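Local coordinates for 4-oxalocrotonate decarboxylase NahK (Pseudomonas putida, PDB 5D2J), which probably catalyses the metal-dependent decarboxylation of (3E)-2-oxohex-3-enedioate to 2-oxopent-4-enoate and carbon dioxide, a step in the breakdown of aromatic hydrocarbons, at residues A[113-118]-A[254-259]; A[42-47]-A[159-164]. The protein carries 1 engineered substitution. All coordinates share one frame; numbering follows the deposited sequence.

Contact 1: residues A[113-118]-A[254-259]. With MG (magnesium ion), chain C; 0L1 (hexanedioic acid), chain E.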
# COMPACT_ATOMS: atom_id res chain seq x y z
N ILE A 113 8.24 -6.40 -5.30
CA ILE A 113 7.98 -6.51 -3.87
C ILE A 113 8.74 -5.44 -3.07
O ILE A 113 9.80 -5.00 -3.48
CB ILE A 113 8.34 -7.91 -3.34
CG1 ILE A 113 9.80 -8.23 -3.66
CG2 ILE A 113 7.42 -8.96 -3.96
CD1 ILE A 113 10.27 -9.50 -3.02
N GLU A 114 8.15 -5.04 -1.94
CA GLU A 114 8.72 -4.04 -1.02
C GLU A 114 8.53 -4.61 0.36
O GLU A 114 7.45 -5.12 0.67
CB GLU A 114 7.89 -2.75 -1.01
CG GLU A 114 7.64 -2.03 -2.30
CD GLU A 114 6.79 -0.78 -2.08
OE1 GLU A 114 5.56 -0.90 -1.82
OE2 GLU A 114 7.36 0.33 -2.15
N ALA A 115 9.53 -4.48 1.23
CA ALA A 115 9.34 -4.86 2.64
C ALA A 115 8.78 -3.67 3.42
O ALA A 115 9.21 -2.54 3.22
CB ALA A 115 10.64 -5.31 3.24
N GLU A 116 7.80 -3.92 4.29
CA GLU A 116 7.17 -2.86 5.06
C GLU A 116 6.89 -3.35 6.47
O GLU A 116 7.09 -4.54 6.77
CB GLU A 116 5.85 -2.41 4.40
CG GLU A 116 5.96 -2.25 2.88
CD GLU A 116 4.88 -1.37 2.27
OE1 GLU A 116 4.04 -0.83 3.02
OE2 GLU A 116 4.88 -1.22 1.03
N ILE A 117 6.45 -2.45 7.34
CA ILE A 117 5.95 -2.85 8.66
C ILE A 117 4.52 -2.35 8.76
O ILE A 117 4.22 -1.22 8.35
CB ILE A 117 6.86 -2.36 9.83
CG1 ILE A 117 6.44 -3.02 11.15
CG2 ILE A 117 6.87 -0.83 9.96
CD1 ILE A 117 6.71 -4.53 11.19
N SER A 118 3.62 -3.22 9.22
CA SER A 118 2.22 -2.85 9.31
C SER A 118 1.85 -2.73 10.78
O SER A 118 2.56 -3.23 11.65
CB SER A 118 1.34 -3.92 8.66
OG SER A 118 1.62 -4.01 7.26
N ILE A 254 11.58 -15.56 -1.93
CA ILE A 254 12.03 -14.42 -1.14
C ILE A 254 11.90 -14.72 0.34
O ILE A 254 10.99 -15.44 0.77
CB ILE A 254 11.24 -13.14 -1.49
CG1 ILE A 254 9.77 -13.30 -1.13
CG2 ILE A 254 11.40 -12.82 -2.97
CD1 ILE A 254 9.11 -12.02 -0.66
N THR A 255 12.85 -14.19 1.11
CA THR A 255 12.78 -14.25 2.56
C THR A 255 13.17 -12.87 3.05
O THR A 255 14.23 -12.35 2.70
CB THR A 255 13.77 -15.27 3.14
OG1 THR A 255 13.36 -16.59 2.78
CG2 THR A 255 13.81 -15.16 4.66
N VAL A 256 12.30 -12.25 3.85
CA VAL A 256 12.63 -10.94 4.40
C VAL A 256 12.79 -11.04 5.92
O VAL A 256 11.87 -11.45 6.63
CB VAL A 256 11.57 -9.89 4.04
CG1 VAL A 256 12.03 -8.52 4.49
CG2 VAL A 256 11.33 -9.89 2.53
N ARG A 257 13.96 -10.67 6.41
CA ARG A 257 14.27 -10.80 7.83
C ARG A 257 14.04 -9.47 8.54
O ARG A 257 14.55 -8.43 8.11
CB ARG A 257 15.71 -11.27 8.02
CG ARG A 257 16.04 -12.51 7.20
CD ARG A 257 17.43 -13.05 7.50
NE ARG A 257 17.78 -14.12 6.57
CZ ARG A 257 17.32 -15.36 6.66
NH1 ARG A 257 16.52 -15.71 7.65
NH2 ARG A 257 17.68 -16.26 5.75
N TYR A 258 13.27 -9.52 9.61
CA TYR A 258 12.94 -8.35 10.40
C TYR A 258 13.64 -8.46 11.74
O TYR A 258 13.45 -9.44 12.46
CB TYR A 258 11.43 -8.26 10.61
CG TYR A 258 10.66 -7.85 9.37
CD1 TYR A 258 10.48 -8.75 8.31
CD2 TYR A 258 10.13 -6.58 9.25
CE1 TYR A 258 9.79 -8.37 7.18
CE2 TYR A 258 9.43 -6.19 8.12
CZ TYR A 258 9.27 -7.08 7.09
OH TYR A 258 8.57 -6.69 5.96
N GLN A 259 14.48 -7.47 12.04
CA GLN A 259 15.26 -7.45 13.28
C GLN A 259 14.39 -7.75 14.50
O GLN A 259 13.47 -6.99 14.82
CB GLN A 259 15.96 -6.09 13.42
CG GLN A 259 16.89 -5.96 14.61
CD GLN A 259 17.17 -4.52 14.93
OE1 GLN A 259 16.46 -3.63 14.46
NE2 GLN A 259 18.19 -4.27 15.74
MG MG C . 4.00 -0.16 -0.51
O1 0L1 E . 4.46 2.88 -2.37
C2 0L1 E . 3.47 2.17 -2.74
O2 0L1 E . 3.18 1.13 -2.08
C3 0L1 E . 2.66 2.57 -3.95
C4 0L1 E . 3.57 2.78 -5.15
C5 0L1 E . 2.72 3.07 -6.37
C6 0L1 E . 3.58 3.45 -7.55
C7 0L1 E . 4.28 2.24 -8.14
O4 0L1 E . 3.60 1.30 -8.63
O3 0L1 E . 5.54 2.17 -8.16
O HOH W 1 5.33 1.54 -0.36
O HOH W 2 2.72 0.51 1.12
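Tyr-258 reaches across from strand 253-258 and sets its phenol oxygen against the backbone of the metal-binding strand: OH donates to Glu-116 O at 2.7 Å. The acceptor lies at the ring edge, close to the ring plane, and the donor meets a lone pair in the carbonyl plane with a C=O...donor angle of 140°. With chi1 at -73°, CG stands opposite the carbonyl carbon of Tyr-258, which carries the ring over to the other strand. Ala-115 CB touches both Tyr-258 OH and Val-256 CG1, each at 3.7 Å. At the other end Ile-113 and Ile-254 meet tip to tip, CD1 of Ile-113 lying 3.5 Å from CG2 of Ile-254. Both tuck CG1 between backbone N and carbonyl carbon, and from there their CD1 ends also touch.

The opposite face of strand 112-121 belongs to the active site. Glu-114 and Glu-116, both extended beyond CG, each give magnesium one oxygen: Glu-114 OE1 at 2.2 Å and Glu-116 OE2 at 2.1 Å. Glu-147, hexanedioic acid O2 and two waters complete this magnesium site, and both strands lie in the fumarylacetoacetate hydrolase family region. Water 2 donates to Glu-116 OE1 at 2.7 Å, so both oxygens of that carboxylate are engaged. Tyr-258 thus grips the backbone of a metal ligand from behind, a second-shell bond.

Segments 113-118 and 254-258 cross at -33°, their axes 9.0 Å apart at closest; the strands belong to two different sheets. Val-192 of strand 191-196 and Val-146 of strand 139-149 also line the apolar layer, and Phe-268 of strand 263-268 touches both isoleucines.

Contact 2: residues A[42-47]-A[159-164]. Engineered in segment 159-164: Pro-160 (natural residue Leu).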
# COMPACT_ATOMS: atom_id res chain seq x y z
N MET A 42 -7.78 15.88 -14.72
CA MET A 42 -8.16 15.11 -13.54
C MET A 42 -7.39 15.58 -12.30
O MET A 42 -6.19 15.81 -12.37
CB MET A 42 -7.92 13.62 -13.77
CG MET A 42 -8.64 12.74 -12.77
SD MET A 42 -8.17 11.00 -12.85
CE MET A 42 -8.70 10.65 -14.49
N THR A 43 -8.10 15.73 -11.19
CA THR A 43 -7.49 16.19 -9.94
C THR A 43 -7.29 15.03 -8.95
O THR A 43 -7.69 13.91 -9.22
CB THR A 43 -8.36 17.25 -9.28
OG1 THR A 43 -9.59 16.65 -8.84
CG2 THR A 43 -8.67 18.38 -10.26
N PHE A 44 -6.66 15.30 -7.81
CA PHE A 44 -6.50 14.25 -6.81
C PHE A 44 -7.84 13.84 -6.24
O PHE A 44 -8.06 12.67 -5.92
CB PHE A 44 -5.55 14.69 -5.70
CG PHE A 44 -4.10 14.42 -5.99
CD1 PHE A 44 -3.60 13.12 -5.92
CD2 PHE A 44 -3.24 15.45 -6.33
CE1 PHE A 44 -2.26 12.87 -6.19
CE2 PHE A 44 -1.91 15.21 -6.60
CZ PHE A 44 -1.42 13.91 -6.53
N ALA A 45 -8.75 14.80 -6.11
CA ALA A 45 -10.08 14.49 -5.60
C ALA A 45 -10.82 13.58 -6.58
O ALA A 45 -11.52 12.66 -6.16
CB ALA A 45 -10.86 15.77 -5.34
N ASP A 46 -10.67 13.85 -7.87
CA ASP A 46 -11.22 12.95 -8.89
C ASP A 46 -10.64 11.55 -8.73
O ASP A 46 -11.37 10.57 -8.75
CB ASP A 46 -10.87 13.44 -10.31
CG ASP A 46 -11.65 14.66 -10.73
OD1 ASP A 46 -12.82 14.81 -10.33
OD2 ASP A 46 -11.07 15.47 -11.50
N ALA A 47 -9.32 11.46 -8.58
CA ALA A 47 -8.66 10.17 -8.53
C ALA A 47 -9.09 9.40 -7.29
O ALA A 47 -9.28 8.19 -7.33
CB ALA A 47 -7.15 10.35 -8.55
N ASP A 159 1.55 8.80 -13.59
CA ASP A 159 1.71 10.00 -12.77
C ASP A 159 0.96 9.76 -11.45
O ASP A 159 0.23 8.79 -11.36
CB ASP A 159 1.25 11.27 -13.53
CG ASP A 159 -0.18 11.18 -14.06
OD1 ASP A 159 -1.02 10.50 -13.45
OD2 ASP A 159 -0.47 11.82 -15.09
N PRO A 160 1.16 10.61 -10.42
CA PRO A 160 0.56 10.24 -9.12
C PRO A 160 -0.97 10.23 -9.12
O PRO A 160 -1.57 9.43 -8.40
CB PRO A 160 1.07 11.33 -8.17
CG PRO A 160 1.39 12.48 -9.05
CD PRO A 160 1.92 11.87 -10.32
N ILE A 161 -1.59 11.10 -9.92
CA ILE A 161 -3.05 11.11 -10.02
C ILE A 161 -3.58 9.79 -10.60
O ILE A 161 -4.48 9.17 -10.04
CB ILE A 161 -3.54 12.35 -10.79
CG1 ILE A 161 -3.33 13.59 -9.92
CG2 ILE A 161 -5.00 12.23 -11.20
CD1 ILE A 161 -3.56 14.90 -10.63
N SER A 162 -2.98 9.33 -11.70
CA SER A 162 -3.33 8.04 -12.26
C SER A 162 -3.09 6.92 -11.25
O SER A 162 -3.89 5.98 -11.13
CB SER A 162 -2.54 7.77 -13.55
OG SER A 162 -2.86 8.71 -14.56
N VAL A 163 -1.99 7.01 -10.51
CA VAL A 163 -1.65 5.98 -9.54
C VAL A 163 -2.68 5.91 -8.41
O VAL A 163 -3.08 4.81 -7.99
CB VAL A 163 -0.22 6.19 -9.00
CG1 VAL A 163 0.05 5.31 -7.78
CG2 VAL A 163 0.77 5.89 -10.12
N VAL A 164 -3.13 7.06 -7.93
CA VAL A 164 -4.19 7.08 -6.92
C VAL A 164 -5.45 6.40 -7.43
O VAL A 164 -6.08 5.62 -6.73
CB VAL A 164 -4.51 8.52 -6.45
CG1 VAL A 164 -5.80 8.55 -5.65
CG2 VAL A 164 -3.36 9.05 -5.61
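Ile-161 lays its CG1 over the face of the Phe-44 ring, 3.8 Å from the centroid and only 4° off the ring normal, a nearly centred CH-pi contact. Holding CG1 opposite its own carbonyl carbon (chi1 -71°), Ile-161 presents that carbon to the ring, while its CG2 branch turns to Met-42 SD at 3.8 Å. The methionine and isoleucine side chains run past each other in opposite directions. Ile-161 CD1 comes up to Met-42 O.

The ring edge is taken by two other residues. Pro-160, an engineered replacement for leucine, places CB 3.9 Å from Phe-44 CZ, and Val-164 CG2 stands 4.0 Å from CE1 of Phe-44, its side chain roughly perpendicular to the phenylalanine. Cutting Phe-44 back to alanine is likely to leave Ile-161 CG1 without a ring to lie on and to open a gap beside Pro-160 and Val-164. One turn further on, Ala-47 CB fits against Val-164 CG1 at 3.7 Å, where the CA atoms of Ala-47 and Val-164 are 5.7 Å apart.

Both segments start a helix with a side-chain cap. Thr-43 and Asp-46 form a capping box, and Thr-43 OG1 is also hydrogen-bonded to the backbone oxygen of Asn-7. Asp-159 OD1 takes two donors from Ser-162: N at 2.9 Å, nearly along the C-O axis, and OG from above the carboxylate plane.

The contact joins the first turns of helices 44-60 and 160-165, the latter also reaching the bound hexanedioic acid through Val-163. Val-164 packs on Ile-87 of strand 87-92 as well, and Gln-51 NE2, further along helix 44-60, is hydrogen-bonded to Val-164 O.

Contact 1 and contact 2 lie on opposite sides of the chain's centre, about 28 Å apart between centres and about 10 Å between nearest atoms. Along the sequence they interleave: 42-47, 113-118, 159-164, 254-259. They share no helix or strand. Contact 1 packs the larger mixed sheet, which carries the metal ligands, on the five-stranded sheet, whereas contact 2 pairs two helix starts. The bound hexanedioic acid lies between them, coordinating magnesium beside contact 1 and touching Val-163 in the helix of contact 2. Both therefore border the active-site region, one on its metal side and the other on the side where Leu-72, a 2-oxoglutarate-binding residue, lies near Pro-160.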